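Local coordinates for Sn-glycerol-3-phosphate ABC transporter substrate-binding protein UspB (PDB 4MFI), which probably captures glycerophosphocholine outside the membrane and delivers it to its ABC importer, as a solute-binding protein of the periplasmic-binding-protein type, at residues A[233-238]-A[411-416]; A[260-265]-A[277-282]; A[309-314]-A[318-323]; A[335-340]-A[353-358]; A[386-391]-A[421-426]. One frame throughout, in Å; residues are numbered along the deposited sequence.

Contact 1. Residues A[233-238]-A[411-416]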
# COMPACT_ATOMS: atom_id res chain seq x y z
N ALA A 233 -20.99 -12.66 -0.14
CA ALA A 233 -20.54 -11.52 0.66
C ALA A 233 -19.81 -10.48 -0.20
O ALA A 233 -19.94 -9.28 0.02
CB ALA A 233 -19.68 -11.97 1.82
N THR A 234 -19.06 -10.95 -1.19
CA THR A 234 -18.33 -10.04 -2.07
C THR A 234 -19.28 -9.29 -2.98
O THR A 234 -19.15 -8.08 -3.19
CB THR A 234 -17.31 -10.81 -2.91
OG1 THR A 234 -16.50 -11.59 -2.02
CG2 THR A 234 -16.44 -9.84 -3.70
N ILE A 235 -20.26 -10.00 -3.54
CA ILE A 235 -21.28 -9.35 -4.35
C ILE A 235 -22.05 -8.31 -3.52
O ILE A 235 -22.35 -7.21 -4.00
CB ILE A 235 -22.22 -10.38 -5.00
CG1 ILE A 235 -21.45 -11.17 -6.07
CG2 ILE A 235 -23.45 -9.69 -5.61
CD1 ILE A 235 -22.23 -12.27 -6.70
N ALA A 236 -22.34 -8.63 -2.26
CA ALA A 236 -23.02 -7.69 -1.37
C ALA A 236 -22.19 -6.42 -1.14
O ALA A 236 -22.73 -5.31 -1.17
CB ALA A 236 -23.37 -8.35 -0.06
N ALA A 237 -20.88 -6.58 -0.92
CA ALA A 237 -19.99 -5.43 -0.79
C ALA A 237 -19.97 -4.61 -2.08
O ALA A 237 -19.99 -3.37 -2.04
CB ALA A 237 -18.59 -5.87 -0.41
N GLY A 238 -19.95 -5.29 -3.22
CA GLY A 238 -20.04 -4.61 -4.51
C GLY A 238 -21.30 -3.78 -4.64
O GLY A 238 -21.28 -2.66 -5.15
N LYS A 411 -22.95 -9.40 -12.82
CA LYS A 411 -22.44 -9.58 -14.17
C LYS A 411 -20.96 -9.18 -14.26
O LYS A 411 -20.13 -9.90 -14.83
CB LYS A 411 -23.27 -8.79 -15.17
CG LYS A 411 -22.76 -8.86 -16.59
CD LYS A 411 -23.47 -7.83 -17.47
CE LYS A 411 -22.81 -7.72 -18.83
NZ LYS A 411 -23.02 -8.94 -19.65
N THR A 412 -20.63 -8.05 -13.65
CA THR A 412 -19.26 -7.53 -13.74
C THR A 412 -18.28 -8.43 -13.00
O THR A 412 -17.26 -8.84 -13.57
CB THR A 412 -19.19 -6.10 -13.19
OG1 THR A 412 -20.06 -5.26 -13.97
CG2 THR A 412 -17.77 -5.55 -13.27
N PHE A 413 -18.61 -8.77 -11.76
CA PHE A 413 -17.74 -9.64 -10.96
C PHE A 413 -17.59 -11.04 -11.56
O PHE A 413 -16.52 -11.64 -11.49
CB PHE A 413 -18.22 -9.73 -9.50
CG PHE A 413 -17.91 -8.51 -8.66
CD1 PHE A 413 -17.39 -7.36 -9.23
CD2 PHE A 413 -18.13 -8.53 -7.29
CE1 PHE A 413 -17.10 -6.24 -8.44
CE2 PHE A 413 -17.85 -7.43 -6.50
CZ PHE A 413 -17.33 -6.28 -7.07
N THR A 414 -18.66 -11.56 -12.17
CA THR A 414 -18.60 -12.87 -12.80
C THR A 414 -17.67 -12.87 -14.01
O THR A 414 -16.85 -13.78 -14.17
CB THR A 414 -20.01 -13.35 -13.21
OG1 THR A 414 -20.83 -13.44 -12.04
CG2 THR A 414 -19.96 -14.71 -13.89
N ASN A 415 -17.79 -11.85 -14.87
CA ASN A 415 -16.92 -11.71 -16.03
C ASN A 415 -15.47 -11.56 -15.60
O ASN A 415 -14.57 -12.19 -16.16
CB ASN A 415 -17.33 -10.50 -16.91
CG ASN A 415 -16.26 -10.11 -17.96
OD1 ASN A 415 -16.21 -10.69 -19.05
ND2 ASN A 415 -15.42 -9.11 -17.65
N ILE A 416 -15.24 -10.71 -14.61
CA ILE A 416 -13.89 -10.48 -14.13
C ILE A 416 -13.30 -11.76 -13.55
O ILE A 416 -12.15 -12.09 -13.83
CB ILE A 416 -13.84 -9.35 -13.12
CG1 ILE A 416 -14.06 -8.02 -13.84
CG2 ILE A 416 -12.52 -9.35 -12.36
CD1 ILE A 416 -14.28 -6.88 -12.91

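Contact 2. Residues A[260-265]-A[277-282]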
# COMPACT_ATOMS: atom_id res chain seq x y z
N GLU A 260 -9.88 16.46 -4.86
CA GLU A 260 -11.31 16.69 -4.73
C GLU A 260 -11.73 16.82 -3.27
O GLU A 260 -12.62 17.60 -2.94
CB GLU A 260 -12.12 15.61 -5.45
CG GLU A 260 -12.09 15.75 -6.96
CD GLU A 260 -13.06 14.83 -7.66
OE1 GLU A 260 -14.06 14.41 -7.03
OE2 GLU A 260 -12.84 14.52 -8.85
N PHE A 261 -11.07 16.06 -2.40
CA PHE A 261 -11.32 16.23 -0.98
C PHE A 261 -10.78 17.58 -0.48
O PHE A 261 -11.48 18.33 0.20
CB PHE A 261 -10.73 15.10 -0.14
CG PHE A 261 -10.92 15.31 1.33
CD1 PHE A 261 -12.16 15.08 1.91
CD2 PHE A 261 -9.89 15.80 2.12
CE1 PHE A 261 -12.37 15.32 3.26
CE2 PHE A 261 -10.09 16.04 3.47
CZ PHE A 261 -11.33 15.79 4.04
N ALA A 262 -9.52 17.87 -0.80
CA ALA A 262 -8.86 19.07 -0.28
C ALA A 262 -9.52 20.37 -0.72
O ALA A 262 -9.45 21.36 -0.00
CB ALA A 262 -7.38 19.08 -0.66
N THR A 263 -10.17 20.37 -1.88
CA THR A 263 -10.81 21.57 -2.40
C THR A 263 -12.27 21.65 -1.98
O THR A 263 -12.95 22.64 -2.29
CB THR A 263 -10.72 21.66 -3.95
OG1 THR A 263 -11.31 20.49 -4.54
CG2 THR A 263 -9.28 21.77 -4.39
N GLY A 264 -12.77 20.62 -1.31
CA GLY A 264 -14.10 20.67 -0.74
C GLY A 264 -15.22 20.08 -1.59
O GLY A 264 -16.39 20.23 -1.25
N ILE A 265 -14.87 19.42 -2.69
CA ILE A 265 -15.88 18.79 -3.54
C ILE A 265 -16.50 17.56 -2.86
O ILE A 265 -17.69 17.27 -3.03
CB ILE A 265 -15.29 18.38 -4.90
CG1 ILE A 265 -14.62 19.58 -5.59
CG2 ILE A 265 -16.36 17.76 -5.80
CD1 ILE A 265 -15.53 20.79 -5.72
N ALA A 277 0.05 14.82 3.67
CA ALA A 277 0.79 16.08 3.64
C ALA A 277 0.20 17.07 2.63
O ALA A 277 0.06 18.26 2.92
CB ALA A 277 2.25 15.83 3.35
N GLY A 278 -0.17 16.56 1.45
CA GLY A 278 -0.74 17.40 0.41
C GLY A 278 -2.10 17.98 0.79
O GLY A 278 -2.38 19.16 0.54
N ILE A 279 -2.94 17.14 1.37
CA ILE A 279 -4.25 17.59 1.84
C ILE A 279 -4.09 18.62 2.95
O ILE A 279 -4.78 19.64 2.97
CB ILE A 279 -5.11 16.39 2.29
CG1 ILE A 279 -5.44 15.50 1.09
CG2 ILE A 279 -6.37 16.87 2.99
CD1 ILE A 279 -6.01 14.14 1.45
N THR A 280 -3.17 18.37 3.87
CA THR A 280 -2.93 19.31 4.97
C THR A 280 -2.52 20.69 4.43
O THR A 280 -2.97 21.72 4.93
CB THR A 280 -1.85 18.79 5.93
OG1 THR A 280 -2.26 17.51 6.44
CG2 THR A 280 -1.66 19.76 7.09
N ALA A 281 -1.68 20.69 3.40
CA ALA A 281 -1.18 21.94 2.83
C ALA A 281 -2.23 22.70 2.02
O ALA A 281 -2.14 23.92 1.89
CB ALA A 281 0.05 21.67 1.98
N SER A 282 -3.22 21.99 1.48
CA SER A 282 -4.18 22.57 0.55
C SER A 282 -5.55 22.88 1.15
O SER A 282 -6.23 23.81 0.70
CB SER A 282 -4.37 21.64 -0.65
OG SER A 282 -3.24 21.66 -1.50

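Contact 3. Residues A[309-314]-A[318-323]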
# COMPACT_ATOMS: atom_id res chain seq x y z
N LEU A 309 12.26 -3.54 -0.25
CA LEU A 309 13.60 -3.73 -0.80
C LEU A 309 13.94 -5.21 -0.90
O LEU A 309 13.79 -5.96 0.08
CB LEU A 309 14.63 -3.02 0.09
CG LEU A 309 14.46 -1.52 0.26
CD1 LEU A 309 15.53 -0.95 1.20
CD2 LEU A 309 14.51 -0.82 -1.09
N ALA A 310 14.38 -5.63 -2.09
CA ALA A 310 14.69 -7.03 -2.36
C ALA A 310 16.14 -7.19 -2.83
O ALA A 310 16.76 -6.23 -3.28
CB ALA A 310 13.74 -7.58 -3.42
N ILE A 311 16.65 -8.41 -2.74
CA ILE A 311 18.02 -8.73 -3.14
C ILE A 311 17.97 -9.77 -4.26
O ILE A 311 17.50 -10.88 -4.05
CB ILE A 311 18.81 -9.31 -1.95
CG1 ILE A 311 18.81 -8.34 -0.76
CG2 ILE A 311 20.24 -9.67 -2.35
CD1 ILE A 311 19.49 -8.91 0.48
N PRO A 312 18.46 -9.42 -5.45
CA PRO A 312 18.46 -10.39 -6.55
C PRO A 312 19.22 -11.68 -6.23
O PRO A 312 20.24 -11.66 -5.52
CB PRO A 312 19.16 -9.63 -7.68
CG PRO A 312 18.81 -8.19 -7.40
CD PRO A 312 18.90 -8.08 -5.90
N ALA A 313 18.72 -12.79 -6.77
CA ALA A 313 19.31 -14.10 -6.54
C ALA A 313 20.70 -14.25 -7.16
O ALA A 313 21.51 -15.03 -6.67
CB ALA A 313 18.39 -15.19 -7.07
N LYS A 314 20.97 -13.52 -8.25
CA LYS A 314 22.23 -13.72 -8.96
C LYS A 314 23.38 -12.83 -8.46
O LYS A 314 24.19 -12.32 -9.25
CB LYS A 314 22.05 -13.58 -10.48
CG LYS A 314 21.70 -12.20 -10.97
CD LYS A 314 22.06 -12.05 -12.44
CE LYS A 314 21.52 -13.21 -13.26
NZ LYS A 314 21.64 -12.96 -14.72
N GLU A 318 28.67 -13.13 -0.71
CA GLU A 318 29.22 -11.96 -0.04
C GLU A 318 28.40 -10.71 -0.35
O GLU A 318 28.08 -9.93 0.55
CB GLU A 318 30.69 -11.73 -0.41
CG GLU A 318 31.23 -10.37 0.05
CD GLU A 318 32.75 -10.25 -0.04
OE1 GLU A 318 33.44 -11.29 0.07
OE2 GLU A 318 33.25 -9.12 -0.21
N ARG A 319 28.05 -10.53 -1.62
CA ARG A 319 27.27 -9.36 -2.00
C ARG A 319 25.86 -9.40 -1.42
O ARG A 319 25.30 -8.36 -1.08
CB ARG A 319 27.23 -9.17 -3.52
CG ARG A 319 28.60 -8.84 -4.11
CD ARG A 319 28.51 -8.30 -5.54
NE ARG A 319 27.97 -6.95 -5.57
CZ ARG A 319 28.71 -5.84 -5.45
NH1 ARG A 319 30.03 -5.93 -5.28
NH2 ARG A 319 28.13 -4.65 -5.50
N LYS A 320 25.28 -10.60 -1.27
CA LYS A 320 23.96 -10.72 -0.65
C LYS A 320 23.99 -10.28 0.81
O LYS A 320 23.09 -9.57 1.27
CB LYS A 320 23.41 -12.14 -0.77
CG LYS A 320 23.02 -12.54 -2.17
CD LYS A 320 22.40 -13.92 -2.20
CE LYS A 320 22.11 -14.32 -3.63
NZ LYS A 320 21.60 -15.71 -3.74
N VAL A 321 25.02 -10.71 1.53
CA VAL A 321 25.17 -10.32 2.92
C VAL A 321 25.28 -8.79 3.03
O VAL A 321 24.60 -8.18 3.85
CB VAL A 321 26.40 -10.99 3.55
CG1 VAL A 321 26.71 -10.40 4.92
CG2 VAL A 321 26.15 -12.49 3.67
N ASN A 322 26.10 -8.18 2.18
CA ASN A 322 26.26 -6.73 2.24
C ASN A 322 24.97 -5.99 1.88
O ASN A 322 24.64 -4.97 2.49
CB ASN A 322 27.40 -6.26 1.34
CG ASN A 322 28.75 -6.72 1.84
OD1 ASN A 322 28.93 -6.97 3.03
ND2 ASN A 322 29.72 -6.83 0.93
N ALA A 323 24.25 -6.53 0.90
CA ALA A 323 22.97 -5.96 0.51
C ALA A 323 21.98 -5.98 1.67
O ALA A 323 21.27 -4.99 1.90
CB ALA A 323 22.42 -6.70 -0.70

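Contact 4. Residues A[335-340]-A[353-358]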
# COMPACT_ATOMS: atom_id res chain seq x y z
N ASN A 335 16.12 4.98 11.49
CA ASN A 335 16.16 5.37 10.09
C ASN A 335 14.80 5.32 9.40
O ASN A 335 14.52 6.16 8.55
CB ASN A 335 17.21 4.54 9.35
CG ASN A 335 18.61 4.90 9.77
OD1 ASN A 335 18.86 6.03 10.19
ND2 ASN A 335 19.52 3.94 9.68
N THR A 336 13.96 4.36 9.77
CA THR A 336 12.62 4.35 9.21
C THR A 336 11.80 5.53 9.76
O THR A 336 10.98 6.11 9.05
CB THR A 336 11.88 3.00 9.41
OG1 THR A 336 10.70 2.98 8.60
CG2 THR A 336 11.49 2.78 10.87
N ALA A 337 12.05 5.91 11.01
CA ALA A 337 11.41 7.09 11.58
C ALA A 337 11.81 8.33 10.78
O ALA A 337 10.95 9.13 10.40
CB ALA A 337 11.78 7.26 13.04
N TYR A 338 13.11 8.47 10.52
CA TYR A 338 13.61 9.57 9.70
C TYR A 338 12.99 9.59 8.31
O TYR A 338 12.51 10.63 7.84
CB TYR A 338 15.14 9.53 9.60
CG TYR A 338 15.69 10.49 8.59
CD1 TYR A 338 15.80 11.85 8.87
CD2 TYR A 338 16.10 10.05 7.33
CE1 TYR A 338 16.30 12.74 7.93
CE2 TYR A 338 16.60 10.92 6.39
CZ TYR A 338 16.70 12.26 6.69
OH TYR A 338 17.19 13.13 5.75
N PHE A 339 12.99 8.43 7.64
CA PHE A 339 12.42 8.33 6.31
C PHE A 339 10.95 8.75 6.31
O PHE A 339 10.50 9.50 5.43
CB PHE A 339 12.57 6.90 5.78
CG PHE A 339 12.25 6.76 4.31
CD1 PHE A 339 13.14 7.21 3.35
CD2 PHE A 339 11.08 6.14 3.90
CE1 PHE A 339 12.86 7.07 1.99
CE2 PHE A 339 10.79 5.99 2.55
CZ PHE A 339 11.69 6.46 1.60
N SER A 340 10.21 8.29 7.31
CA SER A 340 8.80 8.64 7.48
C SER A 340 8.60 10.14 7.64
O SER A 340 7.73 10.73 7.00
CB SER A 340 8.21 7.90 8.69
OG SER A 340 6.88 8.31 8.93
N VAL A 353 8.19 4.07 17.41
CA VAL A 353 7.39 4.93 18.29
C VAL A 353 8.19 5.41 19.50
O VAL A 353 7.84 6.42 20.10
CB VAL A 353 6.07 4.25 18.78
CG1 VAL A 353 5.30 3.68 17.61
CG2 VAL A 353 6.36 3.16 19.80
N ASP A 354 9.25 4.68 19.84
CA ASP A 354 10.07 5.02 21.00
C ASP A 354 11.26 5.91 20.62
O ASP A 354 12.02 6.34 21.49
CB ASP A 354 10.58 3.75 21.70
CG ASP A 354 9.45 2.90 22.24
OD1 ASP A 354 8.45 3.47 22.74
OD2 ASP A 354 9.55 1.65 22.16
N ASP A 355 11.41 6.18 19.33
CA ASP A 355 12.44 7.10 18.85
C ASP A 355 12.09 8.52 19.31
O ASP A 355 10.94 8.95 19.20
CB ASP A 355 12.56 7.03 17.33
CG ASP A 355 13.55 8.03 16.76
OD1 ASP A 355 14.77 7.77 16.81
OD2 ASP A 355 13.10 9.08 16.25
N ALA A 356 13.09 9.24 19.81
CA ALA A 356 12.86 10.58 20.36
C ALA A 356 12.29 11.55 19.33
O ALA A 356 11.32 12.26 19.60
CB ALA A 356 14.15 11.13 20.96
N SER A 357 12.90 11.59 18.14
CA SER A 357 12.43 12.47 17.08
C SER A 357 11.02 12.10 16.64
O SER A 357 10.20 12.97 16.35
CB SER A 357 13.38 12.44 15.88
OG SER A 357 13.33 11.19 15.22
N GLU A 358 10.73 10.80 16.60
CA GLU A 358 9.41 10.33 16.22
C GLU A 358 8.35 10.71 17.25
O GLU A 358 7.24 11.08 16.89
CB GLU A 358 9.41 8.82 15.99
CG GLU A 358 8.08 8.24 15.50
CD GLU A 358 7.69 8.71 14.11
OE1 GLU A 358 8.54 9.28 13.39
OE2 GLU A 358 6.51 8.50 13.74
O HOH W 1 5.59 8.99 11.41

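Contact 5. Residues A[386-391]-A[421-426]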
# COMPACT_ATOMS: atom_id res chain seq x y z
N VAL A 386 -2.56 -8.72 -5.81
CA VAL A 386 -1.10 -8.53 -5.79
C VAL A 386 -0.23 -9.62 -6.42
O VAL A 386 0.92 -9.34 -6.76
CB VAL A 386 -0.57 -8.25 -4.35
CG1 VAL A 386 -1.03 -6.87 -3.87
CG2 VAL A 386 -0.97 -9.37 -3.37
N PHE A 387 -0.76 -10.83 -6.55
CA PHE A 387 0.02 -11.95 -7.10
C PHE A 387 -0.44 -12.38 -8.49
O PHE A 387 0.28 -13.09 -9.20
CB PHE A 387 -0.06 -13.18 -6.19
CG PHE A 387 0.60 -13.02 -4.84
CD1 PHE A 387 1.38 -11.91 -4.53
CD2 PHE A 387 0.44 -14.01 -3.88
CE1 PHE A 387 1.99 -11.79 -3.28
CE2 PHE A 387 1.05 -13.90 -2.64
CZ PHE A 387 1.82 -12.78 -2.33
N LEU A 388 -1.64 -11.98 -8.87
CA LEU A 388 -2.24 -12.39 -10.13
C LEU A 388 -1.99 -11.26 -11.12
O LEU A 388 -2.38 -10.12 -10.87
CB LEU A 388 -3.74 -12.61 -9.90
CG LEU A 388 -4.58 -13.32 -10.97
CD1 LEU A 388 -5.90 -13.77 -10.35
CD2 LEU A 388 -4.83 -12.44 -12.20
N PRO A 389 -1.33 -11.57 -12.25
CA PRO A 389 -0.92 -10.53 -13.20
C PRO A 389 -2.06 -9.64 -13.64
O PRO A 389 -3.09 -10.14 -14.12
CB PRO A 389 -0.39 -11.34 -14.39
CG PRO A 389 0.11 -12.60 -13.78
CD PRO A 389 -0.85 -12.90 -12.65
N GLY A 390 -1.89 -8.33 -13.46
CA GLY A 390 -2.90 -7.35 -13.79
C GLY A 390 -4.17 -7.35 -12.94
O GLY A 390 -5.11 -6.62 -13.25
N GLY A 391 -4.21 -8.14 -11.88
CA GLY A 391 -5.43 -8.26 -11.10
C GLY A 391 -5.91 -6.94 -10.53
O GLY A 391 -7.12 -6.64 -10.51
N GLN A 421 -9.36 -16.01 -13.61
CA GLN A 421 -9.09 -17.44 -13.47
C GLN A 421 -8.19 -17.92 -14.61
O GLN A 421 -7.22 -18.65 -14.39
CB GLN A 421 -10.39 -18.25 -13.46
CG GLN A 421 -10.17 -19.71 -13.09
CD GLN A 421 -9.81 -19.87 -11.64
OE1 GLN A 421 -10.56 -19.46 -10.76
NE2 GLN A 421 -8.65 -20.46 -11.37
N VAL A 422 -8.51 -17.50 -15.83
CA VAL A 422 -7.71 -17.86 -17.00
C VAL A 422 -6.27 -17.35 -16.86
O VAL A 422 -5.31 -18.09 -17.08
CB VAL A 422 -8.36 -17.36 -18.30
CG1 VAL A 422 -7.40 -17.49 -19.47
CG2 VAL A 422 -9.63 -18.13 -18.57
N ILE A 423 -6.12 -16.09 -16.45
CA ILE A 423 -4.78 -15.52 -16.29
C ILE A 423 -4.00 -16.23 -15.19
O ILE A 423 -2.83 -16.57 -15.36
CB ILE A 423 -4.85 -14.00 -16.03
CG1 ILE A 423 -5.33 -13.26 -17.29
CG2 ILE A 423 -3.47 -13.45 -15.60
CD1 ILE A 423 -5.75 -11.83 -17.04
N LEU A 424 -4.65 -16.45 -14.05
CA LEU A 424 -4.01 -17.14 -12.93
C LEU A 424 -3.52 -18.53 -13.33
O LEU A 424 -2.37 -18.90 -13.07
CB LEU A 424 -5.00 -17.26 -11.77
CG LEU A 424 -4.44 -17.84 -10.48
CD1 LEU A 424 -3.41 -16.88 -9.88
CD2 LEU A 424 -5.57 -18.12 -9.50
N ASP A 425 -4.39 -19.30 -13.98
CA ASP A 425 -4.03 -20.67 -14.35
C ASP A 425 -2.97 -20.73 -15.45
O ASP A 425 -2.19 -21.69 -15.51
CB ASP A 425 -5.28 -21.45 -14.78
CG ASP A 425 -6.24 -21.68 -13.63
OD1 ASP A 425 -5.81 -21.58 -12.47
OD2 ASP A 425 -7.44 -21.94 -13.89
N ARG A 426 -2.91 -19.71 -16.30
CA ARG A 426 -1.92 -19.74 -17.38
C ARG A 426 -0.56 -19.15 -16.98
O ARG A 426 0.47 -19.60 -17.49
CB ARG A 426 -2.47 -19.11 -18.67
CG ARG A 426 -2.29 -17.62 -18.81
CD ARG A 426 -2.90 -17.13 -20.12
NE ARG A 426 -2.48 -17.88 -21.31
CZ ARG A 426 -1.32 -17.73 -21.95
NH1 ARG A 426 -0.41 -16.87 -21.50
NH2 ARG A 426 -1.05 -18.44 -23.02

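Contact 1. Residues A[233-238]-A[411-416]
Phe-413 projects from helix 409-427 toward helix 232-245 and presents the edge of its ring to the carbonyl of Thr-234. The closest approach is 3.6 Å from Phe-413 CE2 to Thr-234 O, and the oxygen lies near the ring plane, so it faces the slightly positive rim of the aromatic group. That carbonyl is also a helical acceptor, with Gly-238 N at 2.9 Å from Thr-234 O. The Thr-234 methyl CG2 stands 4.0 Å from Phe-413 CE2 but off the plane, to one side of that edge, and the two side chains are mutually inclined. The threonine torsion (chi1 -53°) sets CG2 anti to the backbone N and directs OG1 elsewhere, chiefly to Thr-228 O, with Ala-220 O also within bonding reach, leaving the methyl beside the ring. Obliquely to the ring, Gly-238 CA lies 4.1 Å from Phe-413 CZ, where the helix offers bare backbone. Ile-235 completes the group more loosely, its CG1 4.4 Å from Phe-413 CD2.

The short helical segments run at 128° to one another, with their axes 10.8 Å apart, a separation bridged essentially by this one aromatic side chain. Leu-399 and Ile-402 of helix 391-405 touch the same phenylalanine. With both threonine oxygens engaged in bonds within the fold, the interface relies on dispersion forces, with a probable weak electrostatic contribution from the ring edge at the carbonyl.

Contact 2. Residues A[260-265]-A[277-282]
Phe-261 meets Ile-279 edge-on, the methyl CG2 of the isoleucine lying in the plane of the aromatic ring. The methyl is shared evenly by two ring atoms: Ile-279 CG2 is 3.8 Å from Phe-261 CD2 and 3.8 Å from Phe-261 CE2. The two side chains meet at about a right angle. The central place belongs to Ala-262, which points its CB at helix 276-282, reaching Ile-279 CG2 at 4.4 Å and Ser-282 CB at 4.0 Å. This small residue occupies the closest backbone approach, with the CA atoms of Ala-262 and Ile-279 5.3 Å apart.

Torsions account for the meeting. CG of Phe-261 lies anti to its backbone N (chi1 177°), which swings the ring closer to Ile-279 than its CB alone would come, while the branch of Ile-279 anti to N is the methyl that touches.

In the next shell, helix 257-262 ends just after Ala-262 in a Schellman motif. Gly-264, with phi at 95°, donates from N to Phe-261 O at 3.0 Å, and a weak bond runs from Ile-265 N to Glu-260 O. The turn is anchored outward as well, Gly-264 O receiving Arg-195 NE and Ile-265 pairing through its backbone with Ser-196. Glu-260 OE2 meanwhile accepts from Asn-255 N.

Strand 268-272 lies between the two helices in the chain. Strand 287-290 follows helix 276-282 and supplies Phe-287, which touches both Phe-261 and Ile-279 and thereby joins the helix pair to the mixed sheet.

Contact 3. Residues A[309-314]-A[318-323]
Ile-311 packs against Lys-320 and Ala-323 of helix 317-330, and this is the dense half of the contact. Three of its carbons take part. CD1 lies 3.9 Å from Ala-323 CB and 3.7 Å from Lys-320 O, CG1 touches the same alanine methyl, and CG2 approaches the aliphatic part of the lysine, with Ile-311 CG2 to Lys-320 CG at 4.0 Å. The buried isoleucine continues inward onto Leu-324 and Ile-327 of the same helix and onto Leu-117.

The other half is more open and polar. Lys-320 is extended beyond CG, all its outer torsions within 5° of 180°, and its stem runs past Ile-311 to the partly exposed Ala-313. There Lys-320 NZ donates to Ala-313 O at 3.0 Å. The C=O...N angle is 124° and the nitrogen is tilted 25° from the carbonyl plane, so the ammonium comes from the side of the carbonyl, not along its axis. Pro-312 O lies 3.8 Å from Lys-320 CE, and Thr-115 OG1 bonds to Ile-311 O, adding polar company.

The neighbouring Arg-319 forms a salt bridge with Asp-96. The contact as a whole joins the end of a sheet strand to the first turns of the helix that follows it. Its chemistry divides one lysine in two: methylenes serve the apolar side, and the ammonium is probably stabilised by the carbonyl dipole of Ala-313.

Contact 4. Residues A[335-340]-A[353-358]
Ala-337 sets its CB against two acidic side chains at the start of helix 356-364, lying 3.9 Å from Asp-355 OD2 and 3.8 Å from Glu-358 OE1. The methyl also reaches the aliphatic part of the glutamate, with Ala-337 CB to Glu-358 CB at 4.1 Å. Nothing larger than this methyl comes from helix 333-343 at the point where the backbones are nearest, the CA atoms of Ala-337 and Glu-358 being 6.0 Å apart.

Each carboxylate is positioned by other bonds. Asp-355 OD2 accepts from Glu-358 N at 2.9 Å, on the anti side of the carboxylate and 19° out of its plane; the N-H...O angle of 148° makes the bond moderately bent. Glu-358 has CG anti to its backbone N but bends at chi2 (66°), which folds the carboxylate back toward Ala-337. Gln-341 NE2 then donates to OE1. The other oxygen is reached through solvent: a water donates to Glu-358 OE2 at 2.6 Å and to Ser-340 OG at 2.9 Å, and that hydroxyl is bonded in turn with Tyr-345 O. A bridging water thus adds to the direct Gln-341 bond between the two helices.

Peptide dipoles at the helix start would tend to stabilise a negative charge on Asp-355. The arrangement is an aspartate N-cap, its carboxylate closing on the amide three residues ahead, packed here beside a neighbouring helix.

Contact 5. Residues A[386-391]-A[421-426]
Pro-389 turns one face of its ring to Ile-423, whose methyl CG2 sits over it almost evenly, 3.9 Å from Pro-389 CB and 4.0 Å from Pro-389 CD. The same methyl also approaches the proline carbonyl, with Ile-423 CG2 to Pro-389 O at 3.6 Å. The aromatic ring of the loop, Phe-387, leads away from helix 409-427. It stacks on Phe-106 and meets Trp-105 with the ring planes at about 90°.

Between these rings Leu-388 spreads its two methyls over adjacent residues of the helix. Leu-388 CD2 lies 3.8 Å from Ile-423 CG2, and Leu-388 CD1 lies 3.9 Å from Leu-424 CB. Its CG is anti to the backbone N (chi1 -167°), which carries the branched end nearer to the helix than the CB. The leucine crosses both partners at about a right angle.

The loop is a type II beta turn from Leu-388 to Gly-391 with Pro-Gly at its two central positions, and it closes with Gly-391 N donating to Leu-388 O at 2.9 Å. Gly-390, phi 68°, is at once the third residue of the turn and the N-cap of helix 391-405. The turn therefore starts that helix while pressing its leading residues onto the neighbouring one.

On the helix itself, Gln-421 NE2 donates to Asp-425 OD2 at 3.2 Å, one turn on. Leu-227 of strand 226-227 touches Leu-388, and Trp-225 packs against Leu-424.

How the contacts relate
Contacts 1 and 5 are the closest pair, their centres about 17 Å apart. Both use helix 409-427, at successive places along it, and their segments alternate in the chain: contact 1 ties helix 409-427 to helix 232-245, contact 5 ties it to the loop before helix 391-405. Contacts 3 and 4 lie in series on successive helices, 317-330 and 333-343, with nearest atoms about 8 Å apart. Contact 2 also approaches contact 4 to about 8 Å. Contacts 1 and 3 stand on opposite sides of the chain's centre, about 42 Å between centres. No contact includes a bound substrate; in this family the ligand site generally lies in the cleft between two alpha/beta lobes.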